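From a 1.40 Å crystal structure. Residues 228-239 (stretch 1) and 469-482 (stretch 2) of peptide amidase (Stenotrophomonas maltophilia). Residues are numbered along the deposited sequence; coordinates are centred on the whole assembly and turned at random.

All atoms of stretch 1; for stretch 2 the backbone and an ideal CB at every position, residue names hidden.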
ATOM      1  N   ALA A 228       1.072   2.561  -7.548  1.00  5.10           N
ATOM      2  CA  ALA A 228       1.027   2.978  -8.938  1.00  5.57           C
ATOM      3  C   ALA A 228       2.248   2.493  -9.687  1.00  5.30           C
ATOM      4  O   ALA A 228       3.214   2.036  -9.088  1.00  6.11           O
ATOM      5  CB  ALA A 228       0.962   4.500  -8.997  1.00  6.77           C
ATOM      6  N   ARG A 229       2.212   2.608 -11.009  1.00  5.83           N
ATOM      7  CA  ARG A 229       3.342   2.166 -11.810  1.00  7.07           C
ATOM      8  C   ARG A 229       4.457   3.202 -11.839  1.00  7.96           C
ATOM      9  O   ARG A 229       5.599   2.877 -12.168  1.00  9.03           O
ATOM     10  CB  ARG A 229       2.881   1.847 -13.233  1.00  6.70           C
ATOM     11  CG  ARG A 229       1.990   0.614 -13.323  1.00  7.55           C
ATOM     12  CD  ARG A 229       1.423   0.449 -14.725  1.00  7.63           C
ATOM     13  NE  ARG A 229       0.567   1.574 -15.090  1.00  8.42           N
ATOM     14  CZ  ARG A 229      -0.702   1.706 -14.718  1.00  8.28           C
ATOM     15  NH1 ARG A 229      -1.287   0.776 -13.972  1.00  8.52           N
ATOM     16  NH2 ARG A 229      -1.385   2.784 -15.078  1.00 10.21           N
ATOM     17  N   SER A 230       4.131   4.441 -11.478  1.00  6.40           N
ATOM     18  CA  SER A 230       5.115   5.519 -11.485  1.00  7.10           C
ATOM     19  C   SER A 230       4.995   6.409 -10.258  1.00  6.39           C
ATOM     20  O   SER A 230       3.943   6.476  -9.621  1.00  6.21           O
ATOM     21  CB  SER A 230       4.935   6.387 -12.731  1.00  8.52           C
ATOM     22  OG  SER A 230       3.735   7.140 -12.640  1.00  9.21           O
ATOM     23  N   VAL A 231       6.083   7.099  -9.939  1.00  5.86           N
ATOM     24  CA  VAL A 231       6.102   8.010  -8.806  1.00  6.18           C
ATOM     25  C   VAL A 231       5.137   9.171  -9.044  1.00  5.50           C
ATOM     26  O   VAL A 231       4.469   9.619  -8.115  1.00  6.42           O
ATOM     27  CB  VAL A 231       7.532   8.546  -8.555  1.00  6.51           C
ATOM     28  CG1 VAL A 231       7.517   9.593  -7.442  1.00  7.25           C
ATOM     29  CG2 VAL A 231       8.461   7.391  -8.183  1.00  7.77           C
ATOM     30  N   ALA A 232       5.053   9.652 -10.282  1.00  5.87           N
ATOM     31  CA  ALA A 232       4.146  10.753 -10.596  1.00  6.11           C
ATOM     32  C   ALA A 232       2.697  10.367 -10.299  1.00  6.86           C
ATOM     33  O   ALA A 232       1.929  11.165  -9.765  1.00  6.95           O
ATOM     34  CB  ALA A 232       4.296  11.148 -12.061  1.00  8.00           C
ATOM     35  N   ASP A 233       2.319   9.140 -10.652  1.00  6.01           N
ATOM     36  CA  ASP A 233       0.961   8.668 -10.396  1.00  6.73           C
ATOM     37  C   ASP A 233       0.711   8.571  -8.890  1.00  6.07           C
ATOM     38  O   ASP A 233      -0.356   8.943  -8.400  1.00  6.62           O
ATOM     39  CB  ASP A 233       0.737   7.295 -11.041  1.00  8.03           C
ATOM     40  CG  ASP A 233       0.566   7.371 -12.548  1.00 10.87           C
ATOM     41  OD1 ASP A 233       0.708   8.475 -13.120  1.00 11.02           O
ATOM     42  OD2 ASP A 233       0.285   6.316 -13.161  1.00 11.26           O
ATOM     43  N   ALA A 234       1.695   8.063  -8.152  1.00  5.93           N
ATOM     44  CA  ALA A 234       1.550   7.944  -6.707  1.00  6.26           C
ATOM     45  C   ALA A 234       1.383   9.323  -6.072  1.00  6.18           C
ATOM     46  O   ALA A 234       0.588   9.495  -5.143  1.00  6.47           O
ATOM     47  CB  ALA A 234       2.761   7.241  -6.112  1.00  7.23           C
ATOM     48  N   ALA A 235       2.133  10.302  -6.576  1.00  6.28           N
ATOM     49  CA  ALA A 235       2.067  11.666  -6.058  1.00  6.39           C
ATOM     50  C   ALA A 235       0.696  12.281  -6.314  1.00  6.33           C
ATOM     51  O   ALA A 235       0.167  13.006  -5.471  1.00  6.85           O
ATOM     52  CB  ALA A 235       3.163  12.525  -6.692  1.00  7.36           C
ATOM     53  N   ALA A 236       0.116  11.990  -7.474  1.00  6.71           N
ATOM     54  CA  ALA A 236      -1.204  12.515  -7.806  1.00  6.99           C
ATOM     55  C   ALA A 236      -2.242  11.958  -6.837  1.00  6.74           C
ATOM     56  O   ALA A 236      -3.112  12.681  -6.353  1.00  7.38           O
ATOM     57  CB  ALA A 236      -1.571  12.144  -9.237  1.00  7.94           C
ATOM     58  N   VAL A 237      -2.151  10.665  -6.547  1.00  6.56           N
ATOM     59  CA  VAL A 237      -3.091  10.050  -5.624  1.00  7.49           C
ATOM     60  C   VAL A 237      -2.925  10.601  -4.208  1.00  6.00           C
ATOM     61  O   VAL A 237      -3.915  10.903  -3.536  1.00  7.09           O
ATOM     62  CB  VAL A 237      -2.927   8.514  -5.610  1.00  7.75           C
ATOM     63  CG1 VAL A 237      -3.808   7.906  -4.535  1.00  9.87           C
ATOM     64  CG2 VAL A 237      -3.310   7.943  -6.968  1.00  9.99           C
ATOM     65  N   LEU A 238      -1.683  10.748  -3.755  1.00  5.69           N
ATOM     66  CA  LEU A 238      -1.435  11.266  -2.411  1.00  6.72           C
ATOM     67  C   LEU A 238      -2.027  12.665  -2.266  1.00  6.93           C
ATOM     68  O   LEU A 238      -2.597  13.007  -1.231  1.00  7.83           O
ATOM     69  CB  LEU A 238       0.069  11.305  -2.108  1.00  7.65           C
ATOM     70  CG  LEU A 238       0.426  11.582  -0.640  1.00  7.07           C
ATOM     71  CD1 LEU A 238      -0.046  10.419   0.226  1.00  9.25           C
ATOM     72  CD2 LEU A 238       1.924  11.772  -0.490  1.00  7.71           C
ATOM     73  N   THR A 239      -1.901  13.472  -3.315  1.00  6.65           N
ATOM     74  CA  THR A 239      -2.429  14.829  -3.297  1.00  8.10           C
ATOM     75  C   THR A 239      -3.936  14.829  -3.036  1.00  9.27           C
ATOM     76  O   THR A 239      -4.457  15.698  -2.338  1.00 11.49           O
ATOM     77  CB  THR A 239      -2.142  15.540  -4.639  1.00  8.11           C
ATOM     78  OG1 THR A 239      -0.724  15.648  -4.831  1.00  8.90           O
ATOM     79  CG2 THR A 239      -2.759  16.934  -4.655  1.00 12.25           C
ATOM     80  N   UNK A 469       8.210  13.887   5.754  1.00  6.42           N
ATOM     81  CA  UNK A 469       9.181  14.139   4.690  1.00  5.87           C
ATOM     82  C   UNK A 469       8.748  13.650   3.305  1.00  6.27           C
ATOM     83  O   UNK A 469       9.585  13.509   2.412  1.00  7.94           O
ATOM     84  CB  UNK A 469      10.510  13.476   5.058  1.00  5.87           C
ATOM     85  N   UNK A 470       7.452  13.409   3.114  1.00  7.10           N
ATOM     86  CA  UNK A 470       6.963  12.944   1.815  1.00  7.09           C
ATOM     87  C   UNK A 470       7.407  13.813   0.639  1.00  6.85           C
ATOM     88  O   UNK A 470       7.787  13.290  -0.403  1.00  8.00           O
ATOM     89  CB  UNK A 470       5.435  12.880   1.841  1.00  7.09           C
ATOM     90  N   UNK A 471       7.352  15.150   0.778  1.00  7.13           N
ATOM     91  CA  UNK A 471       7.778  15.984  -0.354  1.00  7.61           C
ATOM     92  C   UNK A 471       9.202  15.660  -0.806  1.00  8.46           C
ATOM     93  O   UNK A 471       9.468  15.505  -2.000  1.00  9.20           O
ATOM     94  CB  UNK A 471       7.683  17.464   0.021  1.00  7.61           C
ATOM     95  N   UNK A 472      10.113  15.548   0.154  1.00  8.44           N
ATOM     96  CA  UNK A 472      11.510  15.250  -0.143  1.00  9.95           C
ATOM     97  C   UNK A 472      11.689  13.830  -0.673  1.00  8.25           C
ATOM     98  O   UNK A 472      12.459  13.598  -1.607  1.00  8.88           O
ATOM     99  CB  UNK A 472      12.367  15.449   1.109  1.00  9.95           C
ATOM    100  N   UNK A 473      10.984  12.872  -0.077  1.00  7.69           N
ATOM    101  CA  UNK A 473      11.102  11.493  -0.533  1.00  8.54           C
ATOM    102  C   UNK A 473      10.625  11.355  -1.970  1.00  7.32           C
ATOM    103  O   UNK A 473      11.213  10.618  -2.757  1.00  7.58           O
ATOM    104  CB  UNK A 473      10.307  10.557   0.380  1.00  8.54           C
ATOM    105  N   UNK A 474       9.560  12.070  -2.313  1.00  8.40           N
ATOM    106  CA  UNK A 474       9.036  12.013  -3.669  1.00  8.50           C
ATOM    107  C   UNK A 474      10.030  12.618  -4.660  1.00  8.78           C
ATOM    108  O   UNK A 474      10.251  12.059  -5.736  1.00  8.58           O
ATOM    109  CB  UNK A 474       7.692  12.740  -3.752  1.00  8.50           C
ATOM    110  N   UNK A 475      10.637  13.748  -4.299  1.00  8.53           N
ATOM    111  CA  UNK A 475      11.623  14.390  -5.170  1.00 10.00           C
ATOM    112  C   UNK A 475      12.764  13.425  -5.470  1.00  8.25           C
ATOM    113  O   UNK A 475      13.192  13.282  -6.616  1.00  8.43           O
ATOM    114  CB  UNK A 475      12.163  15.670  -4.528  1.00 10.00           C
ATOM    115  N   UNK A 476      13.273  12.783  -4.422  1.00  7.39           N
ATOM    116  CA  UNK A 476      14.384  11.857  -4.567  1.00  7.44           C
ATOM    117  C   UNK A 476      14.018  10.603  -5.349  1.00  6.39           C
ATOM    118  O   UNK A 476      14.764  10.172  -6.234  1.00  7.67           O
ATOM    119  CB  UNK A 476      14.909  11.463  -3.185  1.00  7.44           C
ATOM    120  N   UNK A 477      12.866  10.024  -5.028  1.00  6.65           N
ATOM    121  CA  UNK A 477      12.401   8.821  -5.705  1.00  7.26           C
ATOM    122  C   UNK A 477      12.131   9.099  -7.183  1.00  6.47           C
ATOM    123  O   UNK A 477      12.458   8.288  -8.046  1.00  6.62           O
ATOM    124  CB  UNK A 477      11.140   8.282  -5.027  1.00  7.26           C
ATOM    125  N   UNK A 478      11.533  10.248  -7.475  1.00  6.74           N
ATOM    126  CA  UNK A 478      11.243  10.614  -8.854  1.00  6.13           C
ATOM    127  C   UNK A 478      12.539  10.794  -9.643  1.00  7.14           C
ATOM    128  O   UNK A 478      12.669  10.303 -10.763  1.00  7.36           O
ATOM    129  CB  UNK A 478      10.405  11.893  -8.904  1.00  6.13           C
ATOM    130  N   UNK A 479      13.499  11.502  -9.056  1.00  6.55           N
ATOM    131  CA  UNK A 479      14.779  11.734  -9.722  1.00  7.18           C
ATOM    132  C   UNK A 479      15.470  10.409 -10.034  1.00  7.65           C
ATOM    133  O   UNK A 479      16.070  10.244 -11.096  1.00  8.84           O
ATOM    134  CB  UNK A 479      15.683  12.612  -8.855  1.00  7.18           C
ATOM    135  N   UNK A 480      15.394   9.464  -9.104  1.00  6.94           N
ATOM    136  CA  UNK A 480      16.002   8.155  -9.314  1.00  6.43           C
ATOM    137  C   UNK A 480      15.270   7.409 -10.429  1.00  7.02           C
ATOM    138  O   UNK A 480      15.887   6.852 -11.339  1.00  7.50           O
ATOM    139  CB  UNK A 480      15.984   7.338  -8.020  1.00  6.43           C
ATOM    140  N   UNK A 481      13.945   7.407 -10.349  1.00  6.69           N
ATOM    141  CA  UNK A 481      13.112   6.727 -11.325  1.00  7.32           C
ATOM    142  C   UNK A 481      13.314   7.243 -12.745  1.00  7.19           C
ATOM    143  O   UNK A 481      13.396   6.463 -13.697  1.00  7.72           O
ATOM    144  CB  UNK A 481      11.640   6.869 -10.932  1.00  7.32           C
ATOM    145  N   UNK A 482      13.394   8.560 -12.890  1.00  7.71           N
ATOM    146  CA  UNK A 482      13.541   9.145 -14.212  1.00  8.46           C
ATOM    147  C   UNK A 482      14.837   8.829 -14.939  1.00  9.82           C
ATOM    148  O   UNK A 482      14.879   8.880 -16.168  1.00 10.75           O
ATOM    149  CB  UNK A 482      13.408  10.665 -14.095  1.00  8.46           C
TER

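The two helices, 231-239 and 470-482, run nearly antiparallel, at 156° between their directions.

Position 469 comes right before the helix, and nothing of stretch 1 lies within 5.5 Å of its ideal CB. Small polar residues are common at an N-cap. It is S469, whose side chain makes no capping bond.

Position 470 points toward stretch 1. Its ideal CB is 4.4 Å from CD2 of L238, which offers only a methyl surface. An aliphatic residue would suit, or a longer polar one with an apolar stem. It is E470. Its CG lies 4.3 Å from L238 CD2, and its carboxylate is bound elsewhere in the structure.

Position 471 points away, in the first turn of the helix, with phi -56°. Many residues would fit, proline among them, since no helical hydrogen bond is made by its nitrogen. It is P471.

Positions 472 and 473 are out of reach of stretch 1, which leaves the choice open. They are K472 and L473.

Position 474 points toward stretch 1. Its ideal CB is 4.9 Å from V231 CG1 and 5.4 Å from A235 CB, so there is room for a side chain to extend. The surroundings are apolar: V231, the small A235 and L238. Leucine, isoleucine or methionine would suit. It is I474. I474 CG2 packs 4.1 Å from V231 CG1 and lies 4.4 Å from A235 CB; I474 CD1 is 4.3 Å from A235 CB and 4.2 Å from L238 CD2.

Position 475 points away and 476 is out of reach. Neither is constrained by stretch 1. They are E475 and M476.

Position 477 points toward stretch 1, and its ideal CB is already 4.2 Å from V231 CG2. A small residue makes contact without extending further. It is A477, with CB 4.2 Å from V231 CG2.

Position 478 points sideways. Its CA is 5.8 Å from V231 CA, and its ideal CB is 4.0 Å from V231 CG1. A side chain could leave along the flank, so large residues are possible. It is Y478. Its CB is 4.0 Å from V231 CG1, and V231 CB lies at the ring edge.

Positions 479 and 480 are out of reach. They are A479 and Y480.

Position 481 points toward the start of helix 231-239, where the first-turn backbone N-H groups of V231 and A232 lack helical partners. An acceptor on a flexible stem is wanted: glutamate or glutamine. It is E481. V231 N donates to E481 OE2 at 2.9 Å. One water joins E481 OE2 to R229 O; a second joins E481 OE1 to A232 N. With I474, A477 and Y478, E481 also forms the hole that receives V231.

Position 482 points sideways, with no stretch 1 atom near its ideal CB. Many residues would fit. It is Q482, which touches a crystal neighbour.

Stretch 2, residues 469-482: SEPKLIEMAYAYEQ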
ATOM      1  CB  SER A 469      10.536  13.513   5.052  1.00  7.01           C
ATOM      2  OG  SER A 469      10.461  12.101   5.121  1.00  7.44           O
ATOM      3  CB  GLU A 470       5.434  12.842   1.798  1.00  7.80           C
ATOM      4  CG  GLU A 470       4.851  11.744   2.674  1.00  7.34           C
ATOM      5  CD  GLU A 470       4.706  12.156   4.122  1.00  8.54           C
ATOM      6  OE1 GLU A 470       4.945  13.340   4.454  1.00  7.94           O
ATOM      7  OE2 GLU A 470       4.334  11.288   4.928  1.00  8.60           O
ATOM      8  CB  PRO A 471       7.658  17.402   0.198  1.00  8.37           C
ATOM      9  CG  PRO A 471       6.520  17.285   1.179  1.00  8.99           C
ATOM     10  CD  PRO A 471       6.832  15.981   1.881  1.00  7.20           C
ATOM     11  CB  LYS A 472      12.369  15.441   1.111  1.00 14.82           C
ATOM     12  CG  LYS A 472      13.855  15.208   0.884  1.00 20.66           C
ATOM     13  CD  LYS A 472      14.634  15.183   2.193  1.00 25.60           C
ATOM     14  CE  LYS A 472      14.578  16.515   2.920  1.00 26.79           C
ATOM     15  NZ  LYS A 472      15.360  16.472   4.189  1.00 26.75           N
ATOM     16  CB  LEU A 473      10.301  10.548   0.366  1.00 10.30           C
ATOM     17  CG  LEU A 473      10.849  10.319   1.775  1.00 10.98           C
ATOM     18  CD1 LEU A 473      10.007   9.260   2.475  1.00 13.89           C
ATOM     19  CD2 LEU A 473      12.305   9.870   1.704  1.00 11.59           C
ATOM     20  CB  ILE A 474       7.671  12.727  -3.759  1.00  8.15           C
ATOM     21  CG1 ILE A 474       6.612  11.863  -3.069  1.00  8.62           C
ATOM     22  CG2 ILE A 474       7.293  12.976  -5.219  1.00 10.29           C
ATOM     23  CD1 ILE A 474       5.258  12.528  -2.912  1.00  9.70           C
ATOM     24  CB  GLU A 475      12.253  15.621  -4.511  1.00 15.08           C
ATOM     25  CG  GLU A 475      11.321  16.719  -4.067  1.00 19.24           C
ATOM     26  CD  GLU A 475      12.091  17.909  -3.516  1.00 17.65           C
ATOM     27  OE1 GLU A 475      13.040  17.693  -2.725  1.00 21.11           O
ATOM     28  OE2 GLU A 475      11.749  19.057  -3.867  1.00 22.93           O
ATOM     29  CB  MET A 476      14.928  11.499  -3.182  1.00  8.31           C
ATOM     30  CG  MET A 476      15.545  12.706  -2.476  1.00  9.79           C
ATOM     31  SD  MET A 476      16.190  12.387  -0.824  1.00 15.05           S
ATOM     32  CE  MET A 476      17.601  11.516  -1.191  1.00 13.64           C
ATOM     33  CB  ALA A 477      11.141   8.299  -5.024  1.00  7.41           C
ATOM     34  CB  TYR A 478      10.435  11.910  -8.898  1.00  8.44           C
ATOM     35  CG  TYR A 478      10.078  12.361 -10.293  1.00  7.14           C
ATOM     36  CD1 TYR A 478       9.084  11.712 -11.027  1.00  7.94           C
ATOM     37  CD2 TYR A 478      10.737  13.439 -10.887  1.00  8.18           C
ATOM     38  CE1 TYR A 478       8.754  12.125 -12.316  1.00  7.62           C
ATOM     39  CE2 TYR A 478      10.414  13.859 -12.177  1.00  8.69           C
ATOM     40  CZ  TYR A 478       9.422  13.198 -12.883  1.00  9.24           C
ATOM     41  OH  TYR A 478       9.089  13.606 -14.157  1.00 12.00           O
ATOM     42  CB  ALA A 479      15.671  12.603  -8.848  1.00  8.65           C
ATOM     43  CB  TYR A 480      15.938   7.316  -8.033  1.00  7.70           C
ATOM     44  CG  TYR A 480      16.249   5.857  -8.280  1.00  6.78           C
ATOM     45  CD1 TYR A 480      17.554   5.430  -8.522  1.00  7.76           C
ATOM     46  CD2 TYR A 480      15.223   4.917  -8.369  1.00  8.69           C
ATOM     47  CE1 TYR A 480      17.827   4.103  -8.856  1.00  8.53           C
ATOM     48  CE2 TYR A 480      15.485   3.594  -8.703  1.00  8.63           C
ATOM     49  CZ  TYR A 480      16.784   3.194  -8.947  1.00  9.85           C
ATOM     50  OH  TYR A 480      17.029   1.891  -9.314  1.00 12.83           O
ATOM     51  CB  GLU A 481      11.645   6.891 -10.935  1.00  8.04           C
ATOM     52  CG  GLU A 481      10.669   6.259 -11.902  1.00 10.52           C
ATOM     53  CD  GLU A 481       9.277   6.838 -11.756  1.00  9.59           C
ATOM     54  OE1 GLU A 481       9.134   8.070 -11.901  1.00 11.87           O
ATOM     55  OE2 GLU A 481       8.332   6.068 -11.495  1.00  9.91           O
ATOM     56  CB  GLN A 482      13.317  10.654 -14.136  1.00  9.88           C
ATOM     57  CG  GLN A 482      11.873  11.018 -13.821  1.00 11.83           C
ATOM     58  CD  GLN A 482      10.888  10.370 -14.781  1.00 12.02           C
ATOM     59  OE1 GLN A 482      10.133   9.468 -14.410  1.00 15.92           O
ATOM     60  NE2 GLN A 482      10.899  10.824 -16.027  1.00 13.14           N
TER
HETATM   61  O   HOH W   1       8.380   3.345 -11.582  1.00  9.68           O
HETATM   62  O   HOH W   2       6.895   9.205 -12.396  1.00  9.34           O
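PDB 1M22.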